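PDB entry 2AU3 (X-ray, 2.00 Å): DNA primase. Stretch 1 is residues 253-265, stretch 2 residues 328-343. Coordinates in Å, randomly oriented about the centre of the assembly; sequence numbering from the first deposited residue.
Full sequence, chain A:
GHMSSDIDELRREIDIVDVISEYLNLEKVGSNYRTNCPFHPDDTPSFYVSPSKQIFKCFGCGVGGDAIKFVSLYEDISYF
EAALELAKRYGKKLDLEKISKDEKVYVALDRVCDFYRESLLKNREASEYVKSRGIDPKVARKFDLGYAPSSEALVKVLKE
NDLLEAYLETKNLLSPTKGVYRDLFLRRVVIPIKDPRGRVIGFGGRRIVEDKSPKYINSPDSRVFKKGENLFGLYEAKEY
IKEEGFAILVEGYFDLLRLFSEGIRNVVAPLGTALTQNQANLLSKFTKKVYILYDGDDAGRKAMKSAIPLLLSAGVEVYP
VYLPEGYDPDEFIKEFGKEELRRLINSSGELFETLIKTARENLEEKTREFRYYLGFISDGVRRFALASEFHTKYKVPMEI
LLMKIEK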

# COMPACT_ATOMS: atom_id res chain seq x y z
N TYR A 253 0.96 5.08 6.76
CA TYR A 253 1.98 4.74 5.76
C TYR A 253 3.41 4.74 6.35
O TYR A 253 4.23 3.92 5.96
CB TYR A 253 1.91 5.72 4.57
CG TYR A 253 2.49 7.07 4.89
CD1 TYR A 253 3.83 7.35 4.64
CD2 TYR A 253 1.70 8.05 5.48
CE1 TYR A 253 4.37 8.58 4.97
CE2 TYR A 253 2.24 9.29 5.81
CZ TYR A 253 3.57 9.54 5.54
OH TYR A 253 4.13 10.76 5.86
N PHE A 254 3.70 5.70 7.23
CA PHE A 254 5.05 5.85 7.76
C PHE A 254 5.38 4.65 8.64
O PHE A 254 6.44 4.11 8.54
CB PHE A 254 5.21 7.19 8.54
CG PHE A 254 6.48 7.29 9.31
CD1 PHE A 254 7.69 7.55 8.66
CD2 PHE A 254 6.48 7.12 10.70
CE1 PHE A 254 8.87 7.64 9.37
CE2 PHE A 254 7.66 7.20 11.42
CZ PHE A 254 8.86 7.46 10.77
N ASP A 255 4.44 4.20 9.47
CA ASP A 255 4.70 2.99 10.27
C ASP A 255 4.94 1.80 9.36
O ASP A 255 5.73 0.93 9.68
CB ASP A 255 3.50 2.65 11.17
CG ASP A 255 2.91 3.87 11.84
OD1 ASP A 255 3.48 4.34 12.83
OD2 ASP A 255 1.85 4.42 11.43
N LEU A 256 4.22 1.73 8.24
CA LEU A 256 4.35 0.59 7.37
C LEU A 256 5.73 0.63 6.71
O LEU A 256 6.43 -0.38 6.65
CB LEU A 256 3.24 0.56 6.28
CG LEU A 256 3.22 -0.69 5.38
CD1 LEU A 256 1.77 -1.00 5.00
CD2 LEU A 256 4.06 -0.55 4.10
N LEU A 257 6.10 1.81 6.20
CA LEU A 257 7.35 1.96 5.48
C LEU A 257 8.53 1.63 6.38
O LEU A 257 9.51 1.05 5.93
CB LEU A 257 7.48 3.36 4.93
CG LEU A 257 6.46 3.65 3.84
CD1 LEU A 257 6.59 5.08 3.39
CD2 LEU A 257 6.70 2.68 2.70
N ARG A 258 8.40 1.98 7.67
CA ARG A 258 9.41 1.68 8.67
C ARG A 258 9.53 0.19 8.93
O ARG A 258 10.63 -0.32 8.98
CB ARG A 258 9.09 2.39 10.00
CG ARG A 258 9.46 3.86 10.00
CD ARG A 258 10.97 4.10 9.96
NE ARG A 258 11.54 3.86 11.28
CZ ARG A 258 12.53 3.02 11.54
NH1 ARG A 258 13.11 2.33 10.57
NH2 ARG A 258 12.96 2.87 12.77
N LEU A 259 8.41 -0.49 9.16
CA LEU A 259 8.46 -1.95 9.39
C LEU A 259 9.06 -2.67 8.17
O LEU A 259 9.95 -3.53 8.31
CB LEU A 259 7.06 -2.48 9.75
CG LEU A 259 6.76 -2.71 11.24
CD1 LEU A 259 6.74 -1.39 12.02
CD2 LEU A 259 5.39 -3.42 11.38
N PHE A 260 8.63 -2.26 6.97
CA PHE A 260 9.21 -2.81 5.72
C PHE A 260 10.72 -2.51 5.62
O PHE A 260 11.49 -3.35 5.15
CB PHE A 260 8.53 -2.20 4.50
CG PHE A 260 7.78 -3.17 3.68
CD1 PHE A 260 6.44 -3.41 3.94
CD2 PHE A 260 8.40 -3.85 2.65
CE1 PHE A 260 5.75 -4.33 3.18
CE2 PHE A 260 7.71 -4.76 1.88
CZ PHE A 260 6.38 -4.99 2.15
N SER A 261 11.13 -1.32 6.04
CA SER A 261 12.56 -0.97 6.12
C SER A 261 13.32 -1.93 7.03
O SER A 261 14.52 -2.14 6.85
CB SER A 261 12.74 0.47 6.60
OG SER A 261 12.24 1.40 5.63
N GLU A 262 12.63 -2.52 7.99
CA GLU A 262 13.29 -3.40 8.94
C GLU A 262 13.06 -4.86 8.59
O GLU A 262 13.34 -5.75 9.40
CB GLU A 262 12.79 -3.09 10.36
CG GLU A 262 13.01 -1.64 10.82
CD GLU A 262 14.48 -1.25 10.97
OE1 GLU A 262 15.33 -2.15 11.04
OE2 GLU A 262 14.78 -0.02 11.01
N GLY A 263 12.56 -5.12 7.38
CA GLY A 263 12.30 -6.48 6.92
C GLY A 263 11.04 -7.15 7.48
O GLY A 263 10.91 -8.37 7.46
N ILE A 264 10.10 -6.36 7.97
CA ILE A 264 8.85 -6.91 8.45
C ILE A 264 7.83 -6.55 7.37
O ILE A 264 7.41 -5.39 7.28
CB ILE A 264 8.47 -6.27 9.80
CG1 ILE A 264 9.39 -6.78 10.90
CG2 ILE A 264 7.04 -6.66 10.22
CD1 ILE A 264 9.23 -6.01 12.22
N ARG A 265 7.48 -7.51 6.53
CA ARG A 265 6.89 -7.15 5.24
C ARG A 265 5.43 -7.57 5.07
O ARG A 265 4.80 -7.25 4.05
CB ARG A 265 7.73 -7.73 4.12
CG ARG A 265 9.17 -7.22 4.05
CD ARG A 265 9.92 -7.90 2.93
NE ARG A 265 11.30 -7.46 2.78
CZ ARG A 265 12.34 -8.22 3.05
NH1 ARG A 265 12.16 -9.44 3.53
NH2 ARG A 265 13.57 -7.76 2.84
N ASP A 328 5.66 4.73 19.49
CA ASP A 328 5.05 4.26 18.25
C ASP A 328 6.01 3.20 17.68
O ASP A 328 7.08 2.99 18.25
CB ASP A 328 4.77 5.42 17.27
CG ASP A 328 6.02 6.09 16.77
OD1 ASP A 328 7.10 5.82 17.34
OD2 ASP A 328 6.02 6.89 15.79
N PRO A 329 5.61 2.46 16.65
CA PRO A 329 6.52 1.47 16.06
C PRO A 329 7.94 2.00 15.77
O PRO A 329 8.90 1.31 16.07
CB PRO A 329 5.81 1.06 14.77
CG PRO A 329 4.37 1.19 15.11
CD PRO A 329 4.26 2.39 16.04
N ASP A 330 8.05 3.20 15.21
CA ASP A 330 9.32 3.81 14.85
C ASP A 330 10.27 3.92 16.06
O ASP A 330 11.41 3.46 16.01
CB ASP A 330 9.04 5.19 14.26
CG ASP A 330 10.27 6.00 14.06
OD1 ASP A 330 11.30 5.46 13.55
OD2 ASP A 330 10.29 7.20 14.39
N GLU A 331 9.77 4.50 17.16
CA GLU A 331 10.57 4.72 18.38
C GLU A 331 10.90 3.41 19.07
O GLU A 331 12.00 3.25 19.61
CB GLU A 331 9.82 5.66 19.34
CG GLU A 331 9.67 7.09 18.82
CD GLU A 331 10.98 7.88 18.77
OE1 GLU A 331 12.06 7.31 19.09
OE2 GLU A 331 10.93 9.08 18.38
N PHE A 332 9.94 2.48 19.09
CA PHE A 332 10.21 1.15 19.62
C PHE A 332 11.38 0.47 18.87
O PHE A 332 12.33 -0.03 19.49
CB PHE A 332 8.97 0.25 19.61
CG PHE A 332 9.19 -1.05 20.37
CD1 PHE A 332 8.82 -1.17 21.70
CD2 PHE A 332 9.82 -2.12 19.76
CE1 PHE A 332 9.04 -2.35 22.39
CE2 PHE A 332 10.05 -3.28 20.43
CZ PHE A 332 9.65 -3.41 21.76
N ILE A 333 11.31 0.48 17.55
CA ILE A 333 12.39 -0.10 16.74
C ILE A 333 13.70 0.60 16.98
O ILE A 333 14.74 -0.06 17.12
CB ILE A 333 12.06 -0.05 15.22
CG1 ILE A 333 10.97 -1.06 14.87
CG2 ILE A 333 13.34 -0.34 14.38
CD1 ILE A 333 10.26 -0.72 13.51
N LYS A 334 13.68 1.94 17.05
CA LYS A 334 14.95 2.66 17.27
C LYS A 334 15.63 2.27 18.59
O LYS A 334 16.85 2.12 18.63
CB LYS A 334 14.80 4.17 17.16
CG LYS A 334 14.75 4.65 15.67
CD LYS A 334 14.82 6.17 15.51
CE LYS A 334 13.79 6.91 16.33
NZ LYS A 334 12.43 6.83 15.71
N GLU A 335 14.84 2.09 19.65
CA GLU A 335 15.40 1.87 20.98
C GLU A 335 15.75 0.40 21.22
O GLU A 335 16.80 0.08 21.79
CB GLU A 335 14.46 2.38 22.09
CG GLU A 335 14.99 2.10 23.49
CD GLU A 335 14.30 2.89 24.59
OE1 GLU A 335 13.38 3.69 24.29
OE2 GLU A 335 14.68 2.71 25.77
N PHE A 336 14.87 -0.48 20.77
CA PHE A 336 14.98 -1.90 21.08
C PHE A 336 15.39 -2.80 19.89
O PHE A 336 15.77 -3.94 20.08
CB PHE A 336 13.67 -2.38 21.71
CG PHE A 336 13.26 -1.58 22.95
CD1 PHE A 336 14.00 -1.70 24.12
CD2 PHE A 336 12.16 -0.72 22.93
CE1 PHE A 336 13.64 -0.98 25.28
CE2 PHE A 336 11.78 0.00 24.08
CZ PHE A 336 12.54 -0.14 25.26
N GLY A 337 15.28 -2.28 18.67
CA GLY A 337 15.68 -3.06 17.49
C GLY A 337 14.55 -3.85 16.84
O GLY A 337 13.60 -4.27 17.51
N LYS A 338 14.67 -4.06 15.53
CA LYS A 338 13.66 -4.78 14.75
C LYS A 338 13.34 -6.16 15.29
O LYS A 338 12.22 -6.61 15.17
CB LYS A 338 14.10 -4.87 13.26
CG LYS A 338 15.30 -5.78 13.03
CD LYS A 338 15.74 -5.81 11.56
CE LYS A 338 17.13 -6.45 11.39
NZ LYS A 338 17.88 -5.83 10.24
N GLU A 339 14.32 -6.86 15.84
CA GLU A 339 14.08 -8.23 16.26
C GLU A 339 13.21 -8.28 17.52
O GLU A 339 12.33 -9.13 17.64
CB GLU A 339 15.40 -9.00 16.44
CG GLU A 339 15.21 -10.49 16.73
CD GLU A 339 14.29 -11.19 15.73
OE1 GLU A 339 14.48 -11.03 14.49
OE2 GLU A 339 13.38 -11.91 16.20
N GLU A 340 13.44 -7.34 18.44
CA GLU A 340 12.56 -7.24 19.60
C GLU A 340 11.12 -6.92 19.20
O GLU A 340 10.21 -7.41 19.83
CB GLU A 340 13.08 -6.20 20.60
CG GLU A 340 12.48 -6.34 22.00
CD GLU A 340 12.46 -7.78 22.52
OE1 GLU A 340 13.42 -8.53 22.28
OE2 GLU A 340 11.47 -8.17 23.15
N LEU A 341 10.91 -6.11 18.16
CA LEU A 341 9.54 -5.86 17.72
C LEU A 341 8.89 -7.16 17.20
O LEU A 341 7.74 -7.45 17.50
CB LEU A 341 9.46 -4.75 16.68
CG LEU A 341 8.07 -4.47 16.13
CD1 LEU A 341 7.11 -4.08 17.29
CD2 LEU A 341 8.06 -3.38 15.00
N ARG A 342 9.64 -7.93 16.43
CA ARG A 342 9.18 -9.24 15.96
C ARG A 342 8.80 -10.12 17.15
O ARG A 342 7.72 -10.76 17.15
CB ARG A 342 10.25 -9.94 15.13
CG ARG A 342 10.29 -9.59 13.67
CD ARG A 342 11.03 -10.61 12.80
NE ARG A 342 11.61 -9.96 11.62
CZ ARG A 342 12.21 -10.59 10.61
NH1 ARG A 342 12.31 -11.92 10.60
NH2 ARG A 342 12.70 -9.88 9.60
N ARG A 343 9.66 -10.14 18.16
CA ARG A 343 9.36 -10.90 19.36
C ARG A 343 8.11 -10.39 20.11
O ARG A 343 7.29 -11.20 20.56
CB ARG A 343 10.59 -10.98 20.27
CG ARG A 343 11.83 -11.63 19.57
CD ARG A 343 11.65 -13.12 19.22
NE ARG A 343 11.09 -13.88 20.36
CZ ARG A 343 11.81 -14.41 21.35
NH1 ARG A 343 13.13 -14.28 21.38
NH2 ARG A 343 11.19 -15.06 22.34
O HOH W 1 5.84 4.72 13.70
O HOH W 2 16.64 -2.64 14.15
O HOH W 3 12.32 -10.62 6.84

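How do the two backbones run past each other? Helix 253-261 and helix 329-336 point in nearly the same direction, with 28° between their axes and a closest approach of 9.9 Å, a spacing that leaves room for side chains between them. The CA atoms of Asp255 and Pro329 lie 6.3 Å apart, and those of Arg258 and Asp330 6.5 Å. Beyond the first helix, the chain from Glu262 to Ile264 runs beside the start of helix 338-343, where the CA atoms of Glu262 and Lys338 come within 6.0 Å. Gly337, with positive phi, makes the turn between the two helices of the second stretch.

What is the main polar link between the helices? It is the salt bridge of Arg258 and Asp330, both buried, where an unpaired charge would be costly. Arg258 NE donates to Asp330 OD1 at 2.8 Å, and Arg258 NH2 adds a weak bond to the same Asp330 OD1 at 3.2 Å, so the carboxylate oxygen sits at the guanidinium edge, near its plane. Arg258 NH1 also bonds Glu262 OE2 at 2.9 Å, a salt bridge within the first stretch to the residue just past the end of the helix. The arginine thus ties together an acid from each stretch; its side chain is folded, with chi1, chi2 and chi3 all m.

Where do the apolar side chains meet? Leu259 is the hub: its CD1 lies 3.8 Å from Pro329 CB, 3.9 Å from Ile333 CD1 and 3.8 Å from Leu341 CD2. One methyl therefore touches both helices of the second stretch. Ile264 extends this greasy patch, its CD1 4.0 Å from Leu341 CD2, while Phe254 CE2 packs against Asp330 CB at 3.7 Å, using the aliphatic part of the acid.

How is the contact held at its two ends? At the start, water 1 donates to Asp255 OD1 at 2.5 Å and, weakly, to Asp328 OD2 at 3.0 Å, and accepts from Asp330 N at 3.1 Å; Asp328 meanwhile caps its helix by accepting from Glu331 N through OD1 at 3.0 Å. At the far end, Glu262 and Lys338 press together, CB to CB at 3.6 Å, but Glu262 OE1 and Lys338 NZ remain 4.5 Å apart, beyond a salt bridge. Gly263 O and Arg342 NH2 are 3.2 Å apart at a poor angle for bonding; water 3 links them instead, donating to Gly263 O at 2.7 Å and accepting weakly from Arg342 NH2 at 2.9 Å.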